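Local coordinates for protein cysteine desulfurase (Fervidobacterium islandicum, PDB 6A6E) that catalyses the removal of sulfur from cysteine with the help of pyridoxal-5'-phosphate, probably as the SufS sulfur source for iron-sulfur cluster assembly, at residues L37-A40 against A41-K45; K52-D55 against F56-H60; V68-L71 against A72-T76; V77-E80 against Q81-K85. All blocks are in the same frame, centred on the assembly; numbering follows the deposited sequence.

Contact 1 of 4, residues L37-A40 against A41-K45; sequences LDNA and ASTLK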
# COMPACT_ATOMS: atom_id res chain seq x y z
N LEU A 37 2.45 12.93 22.10
CA LEU A 37 1.22 13.69 21.81
C LEU A 37 1.10 14.11 20.31
O LEU A 37 0.54 15.20 19.99
CB LEU A 37 1.10 14.93 22.72
CG LEU A 37 1.05 14.64 24.23
CD1 LEU A 37 1.07 15.93 24.99
CD2 LEU A 37 -0.20 13.87 24.62
N ASP A 38 1.57 13.22 19.42
CA ASP A 38 1.44 13.43 17.96
C ASP A 38 0.61 12.29 17.34
O ASP A 38 0.84 11.86 16.20
CB ASP A 38 2.80 13.46 17.33
CG ASP A 38 2.77 14.06 15.92
OD1 ASP A 38 1.80 14.83 15.61
OD2 ASP A 38 3.75 13.78 15.18
N ASN A 39 -0.39 11.87 18.09
CA ASN A 39 -1.27 10.75 17.72
C ASN A 39 -2.11 10.97 16.47
O ASN A 39 -2.47 10.02 15.80
CB ASN A 39 -2.18 10.40 18.91
CG ASN A 39 -1.37 9.85 20.04
OD1 ASN A 39 -0.83 8.75 19.88
ND2 ASN A 39 -1.17 10.63 21.12
N ALA A 40 -2.40 12.24 16.19
CA ALA A 40 -3.14 12.66 15.05
C ALA A 40 -2.36 12.50 13.73
O ALA A 40 -2.95 12.42 12.68
CB ALA A 40 -3.52 14.07 15.26
N ALA A 41 -1.04 12.42 13.81
CA ALA A 41 -0.20 12.13 12.68
C ALA A 41 -0.03 10.60 12.49
O ALA A 41 -0.04 10.14 11.34
CB ALA A 41 1.18 12.78 12.87
N SER A 42 0.28 9.88 13.55
CA SER A 42 0.26 8.43 13.56
C SER A 42 0.34 7.92 14.98
O SER A 42 0.62 8.69 15.91
CB SER A 42 1.39 7.82 12.72
OG SER A 42 1.05 6.48 12.32
N THR A 43 0.02 6.65 15.19
CA THR A 43 0.03 6.09 16.55
C THR A 43 1.10 5.07 16.79
O THR A 43 1.67 4.46 15.85
CB THR A 43 -1.33 5.48 16.90
OG1 THR A 43 -1.68 4.53 15.89
CG2 THR A 43 -2.44 6.55 16.99
N LEU A 44 1.35 4.82 18.06
CA LEU A 44 2.40 3.89 18.49
C LEU A 44 1.84 2.48 18.39
O LEU A 44 0.61 2.29 18.38
CB LEU A 44 2.80 4.20 19.93
CG LEU A 44 3.34 5.56 20.29
CD1 LEU A 44 3.63 5.58 21.78
CD2 LEU A 44 4.57 5.99 19.49
N LYS A 45 2.73 1.49 18.31
CA LYS A 45 2.35 0.10 18.05
C LYS A 45 2.42 -0.79 19.28
O LYS A 45 3.29 -0.67 20.14
CB LYS A 45 3.22 -0.51 16.95
CG LYS A 45 3.39 0.35 15.68
CD LYS A 45 2.07 0.93 15.17
CE LYS A 45 2.26 1.81 13.94
NZ LYS A 45 1.02 2.62 13.76
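The backbone oxygen of Asp38 takes two amide hydrogens from the residues that follow: Ala41 N at 3.1 Å from Asp38 O, and Ser42 N in a longer, weak bond. This is a type I beta turn with Asn39 and Ala40 at its corners, in the loop that leads from strand 32-36 to helix 47-59 of this class V aminotransferase-type enzyme. The Ala41 N-H arrives well above the carbonyl plane, 53° out of it. The Asp38 carboxylate swings back beside its own carbonyl carbon (chi1 -164°), which sets it alongside the Ala41 methyl; Ala41 CB is 3.5 Å from Asp38 OD1 and almost as near OD2. OD2 reaches onward to Arg371 in a salt bridge and to His69 of the second subunit. With an alanine in place of Asp38, Arg371 and that histidine would probably lose their carboxylate mate and the Ala41 methyl would lose its neighbour. Across the turn Asn39 CA makes a C-H...O contact with Ser42 O at 3.3 Å; from Ser42 on the chain is extended. The Asn39 and Thr43 side chains meet at roughly a right angle, Thr43 CG2 lying 4.0 Å from Asn39 OD1. Their polar ends go elsewhere: Asn39 OD1 to Tyr404, and Thr43 OG1 to the backbone of His235 and Leu238. His235 belongs to the cofactor pocket, and the Ala40 side chain is about 6 Å from the pyridoxal phosphate. At the far end Lys45 curls back, its NZ donating to Thr43 O at 2.9 Å from above the carbonyl plane.

Contact 2 of 4, residues K52-D55 against F56-H60; sequences KMTD and FYLYH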
# COMPACT_ATOMS: atom_id res chain seq x y z
N LYS A 52 2.08 -10.91 16.58
CA LYS A 52 1.24 -11.74 15.76
C LYS A 52 1.48 -11.57 14.26
O LYS A 52 1.36 -12.54 13.51
CB LYS A 52 -0.21 -11.49 16.07
CG LYS A 52 -0.63 -12.08 17.41
CD LYS A 52 -2.08 -11.73 17.66
CE LYS A 52 -2.47 -12.09 19.07
NZ LYS A 52 -3.92 -11.73 19.22
N MET A 53 1.72 -10.35 13.81
CA MET A 53 2.14 -10.13 12.41
C MET A 53 3.42 -10.79 12.04
O MET A 53 3.56 -11.35 10.92
CB MET A 53 2.31 -8.64 12.14
CG MET A 53 1.00 -7.87 12.26
SD MET A 53 1.24 -6.05 12.13
CE MET A 53 2.09 -6.00 10.59
N THR A 54 4.37 -10.76 12.96
CA THR A 54 5.64 -11.45 12.81
C THR A 54 5.47 -12.99 12.65
O THR A 54 6.03 -13.59 11.75
CB THR A 54 6.55 -11.21 14.03
OG1 THR A 54 7.01 -9.87 14.03
CG2 THR A 54 7.80 -12.13 13.96
N ASP A 55 4.65 -13.59 13.50
CA ASP A 55 4.32 -15.01 13.40
C ASP A 55 3.64 -15.33 12.04
O ASP A 55 3.93 -16.34 11.40
CB ASP A 55 3.41 -15.42 14.57
CG ASP A 55 2.79 -16.82 14.38
OD1 ASP A 55 3.49 -17.80 14.66
OD2 ASP A 55 1.61 -16.94 13.92
N PHE A 56 2.76 -14.44 11.59
CA PHE A 56 2.14 -14.60 10.32
C PHE A 56 3.17 -14.56 9.15
O PHE A 56 3.21 -15.49 8.35
CB PHE A 56 1.03 -13.56 10.12
CG PHE A 56 0.32 -13.73 8.80
CD1 PHE A 56 -0.66 -14.70 8.66
CD2 PHE A 56 0.68 -12.96 7.70
CE1 PHE A 56 -1.31 -14.89 7.41
CE2 PHE A 56 0.04 -13.12 6.48
CZ PHE A 56 -0.97 -14.09 6.35
N TYR A 57 4.04 -13.54 9.11
CA TYR A 57 5.09 -13.43 8.10
C TYR A 57 6.00 -14.63 8.08
O TYR A 57 6.48 -15.05 6.99
CB TYR A 57 5.97 -12.17 8.32
CG TYR A 57 5.61 -10.87 7.59
CD1 TYR A 57 5.32 -10.85 6.21
CD2 TYR A 57 5.64 -9.63 8.25
CE1 TYR A 57 5.03 -9.66 5.56
CE2 TYR A 57 5.37 -8.43 7.59
CZ TYR A 57 5.09 -8.48 6.22
OH TYR A 57 4.79 -7.33 5.58
N LEU A 58 6.32 -15.15 9.28
CA LEU A 58 7.40 -16.15 9.36
C LEU A 58 6.84 -17.57 9.19
O LEU A 58 7.55 -18.42 8.71
CB LEU A 58 8.20 -16.03 10.67
CG LEU A 58 9.05 -14.76 10.82
CD1 LEU A 58 9.69 -14.66 12.20
CD2 LEU A 58 10.10 -14.69 9.69
N TYR A 59 5.59 -17.82 9.54
CA TYR A 59 5.07 -19.20 9.57
C TYR A 59 3.78 -19.45 8.76
O TYR A 59 3.46 -20.64 8.47
CB TYR A 59 4.86 -19.67 11.03
CG TYR A 59 6.16 -19.77 11.88
CD1 TYR A 59 7.05 -20.85 11.70
CD2 TYR A 59 6.49 -18.82 12.79
CE1 TYR A 59 8.25 -20.96 12.46
CE2 TYR A 59 7.66 -18.93 13.59
CZ TYR A 59 8.53 -20.01 13.40
OH TYR A 59 9.69 -20.12 14.13
N HIS A 60 3.05 -18.41 8.38
CA HIS A 60 1.73 -18.63 7.76
C HIS A 60 1.54 -17.89 6.45
O HIS A 60 0.45 -17.59 6.07
CB HIS A 60 0.63 -18.29 8.72
CG HIS A 60 0.70 -19.09 9.98
ND1 HIS A 60 0.38 -20.43 10.02
CD2 HIS A 60 1.19 -18.79 11.21
CE1 HIS A 60 0.61 -20.90 11.23
NE2 HIS A 60 1.12 -19.93 11.97
O HOH W 1 2.63 -20.19 14.45
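Asp55 OD2 meets the edge of the His60 ring near its plane, 3.3 Å from His60 CD2. The other oxygen, Asp55 OD1, takes a short hydrogen bond from a water that also lies 2.9 Å from His60 NE2, so carboxylate and imidazole are in contact at the ring edge and linked through a water. OD1 also approaches Tyr59, 3.7 Å from Tyr59 CD2, with the two side chains crossing at about a right angle. Both approaches follow from Asp55 chi1 (169°), which folds CG beside the carbonyl carbon and sends the carboxylate toward the end of the helix. On another side of the helix the methyls Thr54 CG2 and Leu58 CD1 touch at 3.6 Å, their side chains parallel. All this rides on the last turns of helix 47-59, where Tyr57 N donates to Met53 O at 2.9 Å, nearly straight (169°), and His60 N still reaches Phe56 O although His60 itself has left helical geometry. The carbonyl carbon of His60 lies over one face of the Phe56 ring, near its rim. Further out, His60 ND1 is held by Glu74, Tyr57 OH bonds to Thr241 N of the second subunit, and Thr54 packs on Thr54 of that subunit.

Contact 3 of 4, residues V68-L71 against A72-T76; sequences VHTL and ASEAT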
# COMPACT_ATOMS: atom_id res chain seq x y z
N VAL A 68 -4.06 -23.62 -3.34
CA VAL A 68 -4.12 -25.04 -3.24
C VAL A 68 -3.15 -25.56 -2.19
O VAL A 68 -3.49 -26.42 -1.36
CB VAL A 68 -3.97 -25.69 -4.60
CG1 VAL A 68 -3.89 -27.24 -4.45
CG2 VAL A 68 -5.18 -25.28 -5.44
N HIS A 69 -1.98 -24.98 -2.10
CA HIS A 69 -1.09 -25.46 -1.10
C HIS A 69 -1.38 -24.91 0.32
O HIS A 69 -2.15 -23.94 0.49
CB HIS A 69 0.33 -25.28 -1.59
CG HIS A 69 0.78 -23.85 -1.75
ND1 HIS A 69 1.23 -23.10 -0.69
CD2 HIS A 69 0.99 -23.09 -2.87
CE1 HIS A 69 1.69 -21.93 -1.14
NE2 HIS A 69 1.57 -21.90 -2.47
N THR A 70 -0.74 -25.53 1.30
CA THR A 70 -1.08 -25.33 2.70
C THR A 70 -0.84 -23.90 3.18
O THR A 70 -1.73 -23.29 3.79
CB THR A 70 -0.24 -26.29 3.57
OG1 THR A 70 -0.60 -27.66 3.31
CG2 THR A 70 -0.41 -25.97 5.07
N LEU A 71 0.34 -23.33 2.95
CA LEU A 71 0.54 -21.92 3.32
C LEU A 71 -0.41 -20.96 2.59
O LEU A 71 -0.86 -19.99 3.18
CB LEU A 71 1.99 -21.47 3.14
CG LEU A 71 3.03 -22.06 4.04
CD1 LEU A 71 4.43 -21.77 3.55
CD2 LEU A 71 2.84 -21.61 5.44
N ALA A 72 -0.65 -21.16 1.30
CA ALA A 72 -1.55 -20.28 0.59
C ALA A 72 -2.94 -20.34 1.16
O ALA A 72 -3.60 -19.30 1.21
CB ALA A 72 -1.59 -20.55 -0.90
N SER A 73 -3.43 -21.53 1.58
CA SER A 73 -4.75 -21.62 2.28
C SER A 73 -4.79 -20.88 3.60
O SER A 73 -5.73 -20.16 3.82
CB SER A 73 -5.29 -23.07 2.55
OG SER A 73 -4.85 -23.83 1.47
N GLU A 74 -3.79 -21.05 4.43
CA GLU A 74 -3.69 -20.38 5.69
C GLU A 74 -3.72 -18.86 5.48
O GLU A 74 -4.43 -18.14 6.21
CB GLU A 74 -2.40 -20.81 6.43
CG GLU A 74 -2.47 -22.25 6.95
CD GLU A 74 -1.18 -22.76 7.62
OE1 GLU A 74 -0.16 -22.04 7.73
OE2 GLU A 74 -1.19 -23.92 8.09
N ALA A 75 -2.95 -18.38 4.51
CA ALA A 75 -2.79 -16.94 4.31
C ALA A 75 -4.13 -16.42 3.79
O ALA A 75 -4.59 -15.39 4.19
CB ALA A 75 -1.64 -16.67 3.36
N THR A 76 -4.77 -17.17 2.91
CA THR A 76 -6.02 -16.73 2.34
C THR A 76 -7.14 -16.64 3.39
O THR A 76 -7.91 -15.64 3.48
CB THR A 76 -6.46 -17.67 1.17
OG1 THR A 76 -5.45 -17.69 0.17
CG2 THR A 76 -7.72 -17.16 0.53
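Ala72 CB sits over one face of the His69 ring in a CH-pi contact, 3.7 Å from the ring centroid and 16° off its normal. His69 is the N-cap residue of helix 70-90. Its ring takes the crowded position between backbone N and carbonyl carbon (chi1 66°), which brings one ring face to the Ala72 methyl; the polar partner of its NE2 is Asp38 of the second subunit. His69 O accepts twice: from Ser73 N at 2.9 Å, nearly along the C=O axis, and from Ser73 OG, also 2.9 Å away, coming from above the carbonyl plane. Ser73 chi1, at -33°, is off the staggered position, probably the price of that second bond. Glu74 leaves the helix with CG beside its own N and an extended chain, parallel to Thr70, so that Glu74 OE2 lies 3.7 Å from Thr70 CG2. Its other oxygen, OE1, passes 3.8 Å from Leu71 CD2. Thr76 copies the serine's way of turning back: its OG1 donates to Ala72 O at 2.7 Å, while Thr76 N reaches the same oxygen from the opposite face of its plane. The Thr70 hydroxyl hydrogen-bonds to Asp363 of the second subunit. Glu74 OE1 meets Arg27 of the second subunit in a salt bridge, with His60 as its other partner; two such neighbours would probably keep the glutamate ionised at the subunit interface.

Contact 4 of 4, residues V77-E80 against Q81-K85; sequences VAYE and QAREK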
# COMPACT_ATOMS: atom_id res chain seq x y z
N VAL A 77 -7.23 -17.68 4.19
CA VAL A 77 -8.20 -17.69 5.31
C VAL A 77 -7.95 -16.53 6.29
O VAL A 77 -8.86 -15.81 6.66
CB VAL A 77 -8.14 -19.08 6.02
CG1 VAL A 77 -8.85 -19.10 7.34
CG2 VAL A 77 -8.71 -20.18 5.12
N ALA A 78 -6.70 -16.28 6.62
CA ALA A 78 -6.39 -15.21 7.58
C ALA A 78 -6.78 -13.87 7.00
O ALA A 78 -7.34 -13.03 7.73
CB ALA A 78 -4.92 -15.25 8.01
N TYR A 79 -6.50 -13.65 5.72
CA TYR A 79 -6.85 -12.38 5.05
C TYR A 79 -8.36 -12.15 5.02
O TYR A 79 -8.86 -11.06 5.34
CB TYR A 79 -6.27 -12.35 3.64
CG TYR A 79 -6.44 -11.08 2.86
CD1 TYR A 79 -5.61 -9.96 3.07
CD2 TYR A 79 -7.40 -11.00 1.82
CE1 TYR A 79 -5.78 -8.80 2.28
CE2 TYR A 79 -7.55 -9.86 1.04
CZ TYR A 79 -6.75 -8.75 1.30
OH TYR A 79 -6.97 -7.66 0.48
N GLU A 80 -9.13 -13.13 4.57
CA GLU A 80 -10.60 -12.97 4.59
C GLU A 80 -11.17 -12.85 6.03
O GLU A 80 -12.10 -12.14 6.21
CB GLU A 80 -11.28 -14.14 3.91
CG GLU A 80 -11.10 -14.28 2.37
CD GLU A 80 -10.24 -13.27 1.52
OE1 GLU A 80 -10.71 -12.12 1.02
OE2 GLU A 80 -9.08 -13.79 1.20
N GLN A 81 -10.58 -13.53 7.02
CA GLN A 81 -10.95 -13.33 8.43
C GLN A 81 -10.71 -11.87 8.83
O GLN A 81 -11.55 -11.29 9.51
CB GLN A 81 -10.23 -14.28 9.38
CG GLN A 81 -10.77 -15.73 9.23
CD GLN A 81 -10.00 -16.75 10.07
OE1 GLN A 81 -8.83 -16.56 10.41
NE2 GLN A 81 -10.66 -17.85 10.40
N ALA A 82 -9.61 -11.27 8.36
CA ALA A 82 -9.36 -9.87 8.68
C ALA A 82 -10.44 -8.95 8.09
O ALA A 82 -10.87 -8.01 8.78
CB ALA A 82 -7.98 -9.45 8.25
N ARG A 83 -10.87 -9.21 6.85
CA ARG A 83 -11.88 -8.41 6.21
C ARG A 83 -13.16 -8.42 7.07
O ARG A 83 -13.84 -7.37 7.26
CB ARG A 83 -12.21 -8.93 4.80
CG ARG A 83 -13.09 -7.99 3.98
CD ARG A 83 -13.63 -8.59 2.68
NE ARG A 83 -12.55 -9.16 1.85
CZ ARG A 83 -11.68 -8.47 1.11
NH1 ARG A 83 -11.70 -7.13 1.05
NH2 ARG A 83 -10.76 -9.12 0.41
N GLU A 84 -13.46 -9.61 7.59
CA GLU A 84 -14.65 -9.77 8.43
C GLU A 84 -14.57 -9.02 9.78
O GLU A 84 -15.56 -8.42 10.26
CB GLU A 84 -14.95 -11.28 8.56
CG GLU A 84 -16.03 -11.67 9.59
CD GLU A 84 -17.50 -11.39 9.16
OE1 GLU A 84 -18.41 -11.97 9.83
OE2 GLU A 84 -17.76 -10.62 8.20
N LYS A 85 -13.41 -9.04 10.40
CA LYS A 85 -13.23 -8.25 11.63
C LYS A 85 -13.44 -6.76 11.39
O LYS A 85 -14.05 -6.08 12.22
CB LYS A 85 -11.85 -8.46 12.21
CG LYS A 85 -11.56 -9.89 12.59
CD LYS A 85 -10.10 -10.04 13.02
CE LYS A 85 -9.70 -11.52 13.23
NZ LYS A 85 -8.32 -11.71 13.70
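The Tyr79 ring and the Arg83 guanidinium stand almost perpendicular, their planes 84° apart, with Arg83 NH2 3.4 Å from Tyr79 CE2 in an oblique approach. Glu80 serves both groups at their edges: OE2 lies in the plane of the Tyr79 ring, and OE1 in that of the guanidinium. There Arg83 NH2 donates to Glu80 OE1 at 3.1 Å and 165°, a salt bridge in which carboxylate and guanidinium are only 28° from coplanar. Both chains bend to make it, Arg83 at chi3 and Glu80 at an eclipsed, probably strained chi2. One helical turn separates Val77 from Gln81, whose extended side chain runs beside the valine; Gln81 NE2 is 3.8 Å from Val77 CG1 and Gln81 CG 3.2 Å from Val77 O. Regular i to i+4 bonds carry the alpha-helix through these residues, as from Gln81 N to Val77 O at 2.9 Å. Arg83 NH1 pairs with Glu284 in a second salt bridge, and Tyr79 OH bonds to the same carboxylate. A leucine in place of Arg83 would probably strand the Glu80 carboxylate without its counter-charge and deprive Glu284 of one of its two partners here. This length of helix 70-90 lies against helix 290-306, where Tyr79 touches Ala293 and Lys85 bridges to Asp301, and against strand 97-100, with Tyr79 on Phe99 and Arg83 NH1 bonded to Ile97 O.

The four contacts follow one another along the N-terminal part of the chain. Contact 1 is in the buried loop before helix 47-59, contact 2 is on that helix, and contacts 3 and 4 are adjoining stretches of helix 70-90. Centres of contacts 2 and 3 are 13 Å apart, as are those of contacts 3 and 4, whereas contact 1 stands 24 Å from contact 2 and 34 Å from contact 3. A probable hydrogen bond from His60 to Glu74 joins contacts 2 and 3, with Leu71 packing beside it; contacts 2 and 4 touch at Phe56 and Ala78. Contacts 1, 2 and 3 all reach the second subunit, while contact 4 packs within its own subunit.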